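Histidine--tRNA ligase (Thermus thermophilus HB27, PDB 4RDX) attaches L-histidine to tRNA(His) in an ATP-dependent reaction that releases AMP and diphosphate, working as a homodimeric class II aminoacyl-tRNA synthetase. Local coordinates at residues 282-287 with 312-317. Sequence-based numbering, arbitrary orientation.
Sequences SALGGG and ERVALA. With AMP (adenosine monophosphate), chain C; HIS (histidine), chain D.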
ATOM      1  N   SER A 282     -22.210   8.949   7.610  1.00 52.46           N
ATOM      2  CA  SER A 282     -22.690   8.552   6.293  1.00 53.35           C
ATOM      3  C   SER A 282     -21.902   9.175   5.143  1.00 50.05           C
ATOM      4  O   SER A 282     -22.229   8.959   3.976  1.00 56.32           O
ATOM      5  CB  SER A 282     -24.179   8.878   6.151  1.00 46.26           C
ATOM      6  OG  SER A 282     -24.408  10.272   6.270  1.00 47.81           O
ATOM      7  N   ALA A 283     -20.867   9.944   5.467  1.00 51.91           N
ATOM      8  CA  ALA A 283     -20.039  10.557   4.434  1.00 55.11           C
ATOM      9  C   ALA A 283     -19.009   9.571   3.885  1.00 53.22           C
ATOM     10  O   ALA A 283     -18.062   9.199   4.574  1.00 49.92           O
ATOM     11  CB  ALA A 283     -19.356  11.810   4.962  1.00 52.66           C
ATOM     12  N   LEU A 284     -19.218   9.147   2.644  1.00 36.18           N
ATOM     13  CA  LEU A 284     -18.296   8.266   1.937  1.00 64.26           C
ATOM     14  C   LEU A 284     -17.005   9.008   1.603  1.00 50.46           C
ATOM     15  O   LEU A 284     -15.895   8.472   1.737  1.00 42.34           O
ATOM     16  CB  LEU A 284     -18.954   7.783   0.646  1.00 36.39           C
ATOM     17  CG  LEU A 284     -19.244   6.292   0.482  1.00 69.23           C
ATOM     18  CD1 LEU A 284     -19.755   5.680   1.775  1.00 56.71           C
ATOM     19  CD2 LEU A 284     -20.251   6.089  -0.642  1.00 38.63           C
ATOM     20  N   GLY A 285     -17.169  10.249   1.160  1.00 40.07           N
ATOM     21  CA  GLY A 285     -16.056  11.090   0.779  1.00 43.81           C
ATOM     22  C   GLY A 285     -16.490  12.531   0.623  1.00 44.67           C
ATOM     23  O   GLY A 285     -17.683  12.825   0.535  1.00 54.20           O
ATOM     24  N   GLY A 286     -15.519  13.433   0.594  1.00 48.09           N
ATOM     25  CA  GLY A 286     -15.813  14.845   0.471  1.00 48.07           C
ATOM     26  C   GLY A 286     -14.579  15.618   0.068  1.00 55.30           C
ATOM     27  O   GLY A 286     -13.466  15.094   0.089  1.00 50.19           O
ATOM     28  N   GLY A 287     -14.777  16.875  -0.301  1.00 52.62           N
ATOM     29  CA  GLY A 287     -13.668  17.711  -0.699  1.00 43.67           C
ATOM     30  C   GLY A 287     -14.095  19.126  -1.009  1.00 50.23           C
ATOM     31  O   GLY A 287     -15.144  19.587  -0.558  1.00 52.25           O
ATOM     32  N   GLU A 312     -12.861   2.037   3.633  1.00 40.14           N
ATOM     33  CA  GLU A 312     -13.697   1.259   4.542  1.00 35.55           C
ATOM     34  C   GLU A 312     -15.188   1.539   4.346  1.00 41.10           C
ATOM     35  O   GLU A 312     -15.986   0.611   4.173  1.00 40.75           O
ATOM     36  CB  GLU A 312     -13.312   1.516   6.003  1.00 42.99           C
ATOM     37  CG  GLU A 312     -11.998   0.895   6.440  1.00 43.76           C
ATOM     38  CD  GLU A 312     -10.796   1.735   6.047  1.00 55.22           C
ATOM     39  OE1 GLU A 312     -10.999   2.873   5.569  1.00 45.35           O
ATOM     40  OE2 GLU A 312      -9.652   1.260   6.224  1.00 50.79           O
ATOM     41  N   ARG A 313     -15.563   2.817   4.382  1.00 36.04           N
ATOM     42  CA  ARG A 313     -16.968   3.200   4.261  1.00 44.71           C
ATOM     43  C   ARG A 313     -17.530   2.819   2.893  1.00 45.26           C
ATOM     44  O   ARG A 313     -18.701   2.470   2.764  1.00 43.75           O
ATOM     45  CB  ARG A 313     -17.145   4.696   4.507  1.00 36.34           C
ATOM     46  CG  ARG A 313     -16.634   5.153   5.866  1.00 42.64           C
ATOM     47  CD  ARG A 313     -17.135   6.549   6.221  1.00 44.67           C
ATOM     48  NE  ARG A 313     -16.682   6.954   7.549  1.00 45.02           N
ATOM     49  CZ  ARG A 313     -16.840   8.170   8.062  1.00 47.94           C
ATOM     50  NH1 ARG A 313     -17.445   9.118   7.357  1.00 39.62           N
ATOM     51  NH2 ARG A 313     -16.388   8.436   9.282  1.00 49.12           N
ATOM     52  N   VAL A 314     -16.684   2.867   1.873  1.00 36.78           N
ATOM     53  CA  VAL A 314     -17.075   2.428   0.545  1.00 56.13           C
ATOM     54  C   VAL A 314     -17.286   0.911   0.521  1.00 50.66           C
ATOM     55  O   VAL A 314     -18.186   0.418  -0.156  1.00 53.12           O
ATOM     56  CB  VAL A 314     -16.026   2.852  -0.528  1.00 38.69           C
ATOM     57  CG1 VAL A 314     -16.419   2.297  -1.875  1.00 37.41           C
ATOM     58  CG2 VAL A 314     -15.912   4.366  -0.586  1.00 38.33           C
ATOM     59  N   ALA A 315     -16.475   0.180   1.285  1.00 47.97           N
ATOM     60  CA  ALA A 315     -16.662  -1.266   1.416  1.00 58.12           C
ATOM     61  C   ALA A 315     -18.013  -1.563   2.063  1.00 49.55           C
ATOM     62  O   ALA A 315     -18.791  -2.397   1.575  1.00 48.19           O
ATOM     63  CB  ALA A 315     -15.530  -1.891   2.223  1.00 39.87           C
ATOM     64  N   LEU A 316     -18.281  -0.862   3.160  1.00 41.82           N
ATOM     65  CA  LEU A 316     -19.554  -0.962   3.867  1.00 58.34           C
ATOM     66  C   LEU A 316     -20.733  -0.679   2.934  1.00 44.49           C
ATOM     67  O   LEU A 316     -21.735  -1.395   2.951  1.00 47.68           O
ATOM     68  CB  LEU A 316     -19.576   0.007   5.053  1.00 50.35           C
ATOM     69  CG  LEU A 316     -18.618  -0.267   6.215  1.00 44.12           C
ATOM     70  CD1 LEU A 316     -18.655   0.883   7.207  1.00 41.50           C
ATOM     71  CD2 LEU A 316     -18.968  -1.573   6.906  1.00 44.26           C
ATOM     72  N   ALA A 317     -20.596   0.358   2.115  1.00 43.19           N
ATOM     73  CA  ALA A 317     -21.639   0.736   1.165  1.00 44.11           C
ATOM     74  C   ALA A 317     -21.838  -0.340   0.102  1.00 52.11           C
ATOM     75  O   ALA A 317     -22.964  -0.610  -0.319  1.00 60.06           O
ATOM     76  CB  ALA A 317     -21.310   2.075   0.515  1.00 42.50           C
TER
HETATM   77  P   AMP C 501     -12.235  14.054   5.886  1.00 58.25           P
HETATM   78  O1P AMP C 501     -10.725  14.085   5.877  1.00 83.17           O
HETATM   79  O2P AMP C 501     -12.839  14.207   7.259  1.00 51.62           O
HETATM   80  O3P AMP C 501     -12.873  14.897   4.812  1.00 76.50           O
HETATM   81  O5' AMP C 501     -12.557  12.556   5.456  1.00 54.67           O
HETATM   82  C5' AMP C 501     -12.941  12.237   4.127  1.00 41.77           C
HETATM   83  C4' AMP C 501     -13.507  10.841   4.055  1.00 52.98           C
HETATM   84  O4' AMP C 501     -12.557   9.918   4.645  1.00 55.15           O
HETATM   85  C3' AMP C 501     -14.795  10.623   4.839  1.00 43.10           C
HETATM   86  O3' AMP C 501     -15.951  10.965   4.094  1.00 46.32           O
HETATM   87  C2' AMP C 501     -14.731   9.148   5.219  1.00 44.83           C
HETATM   88  O2' AMP C 501     -15.177   8.332   4.146  1.00 38.66           O
HETATM   89  C1' AMP C 501     -13.228   8.936   5.401  1.00 46.90           C
HETATM   90  N9  AMP C 501     -12.810   9.074   6.809  1.00 41.21           N
HETATM   91  C8  AMP C 501     -12.501  10.232   7.423  1.00 45.69           C
HETATM   92  N7  AMP C 501     -12.148  10.026   8.720  1.00 49.28           N
HETATM   93  C5  AMP C 501     -12.226   8.701   8.949  1.00 30.09           C
HETATM   94  C6  AMP C 501     -11.999   7.803  10.107  1.00 24.30           C
HETATM   95  N6  AMP C 501     -11.593   8.285  11.307  1.00 32.63           N
HETATM   96  N1  AMP C 501     -12.197   6.478   9.923  1.00 41.97           N
HETATM   97  C2  AMP C 501     -12.599   5.985   8.737  1.00 48.38           C
HETATM   98  N3  AMP C 501     -12.827   6.737   7.647  1.00 41.31           N
HETATM   99  C4  AMP C 501     -12.664   8.079   7.689  1.00 40.79           C
HETATM  100  N   HIS D 502     -11.577  16.672   4.298  1.00135.05           N
HETATM  101  CA  HIS D 502     -11.114  17.417   3.135  1.00137.67           C
HETATM  102  C   HIS D 502     -12.304  18.082   2.460  1.00143.59           C
HETATM  103  O   HIS D 502     -12.158  19.073   1.750  1.00137.12           O
HETATM  104  CB  HIS D 502     -10.393  16.479   2.161  1.00128.62           C
HETATM  105  CG  HIS D 502      -9.836  17.175   0.951  1.00119.89           C
HETATM  106  ND1 HIS D 502      -9.823  18.537   0.806  1.00115.92           N
HETATM  107  CD2 HIS D 502      -9.281  16.661  -0.170  1.00116.44           C
HETATM  108  CE1 HIS D 502      -9.281  18.852  -0.349  1.00113.13           C
HETATM  109  NE2 HIS D 502      -8.935  17.734  -0.970  1.00115.52           N
HETATM  110  OXT HIS D 502     -13.441  17.637   2.616  1.00149.30           O
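Arg-313 reaches from helix 311-320 to the backbone of Ala-283 at the start of strand 283-290, and its NH1 donates a hydrogen bond of 2.9 Å to Ala-283 O. The bond is moderately straight (157° at the hydrogen) and uses a lone pair in the carbonyl plane, while the oxygen lies close to the plane of the guanidinium, at its edge. With CG anti to the carbonyl carbon (chi1 -58°) and the chain extended from CG to NE, the side chain runs off the helix beside the ribose of AMP. One guanidinium face meets AMP C2', displaced toward the rim and 3.5 Å from Arg-313 NH1; NH2 lies over the adenine, 4.1 Å from AMP C4, and NE is bonded separately to Gly-121 O. Ala-283 O also accepts a bond from AMP O3' at 2.8 Å; a second, from O2' to Leu-284 O, is modelled too short to be precise.

On the apolar side Leu-284 sends its branch end to the helix, although its CB leaves the strand alongside it. CD1 lies over the backbone of Arg-313, 3.5 Å from O, and touches Ala-317 CB at 4.1 Å. CG meets Val-314 CG2 at 4.0 Å, the two side chains crossing at about a right angle; Leu-153 of helix 139-156 packs against both. Leu-284 and Gly-285 form a classic beta bulge opposite Val-273.

Replacing Arg-313 by an alanine removes the guanidinium and would probably leave Ala-283 O and Gly-121 O without this donor and the ribose without its partner. The contact belongs to the class II catalytic domain, the arginine placed as in motif 3, where strand leads into helix. Helix and strand thus grip the nucleotide jointly: backbone carbonyls accept from the ribose hydroxyls, securely for O3', and the arginine, held at NH1 and NE by two carbonyls, backs sugar and base.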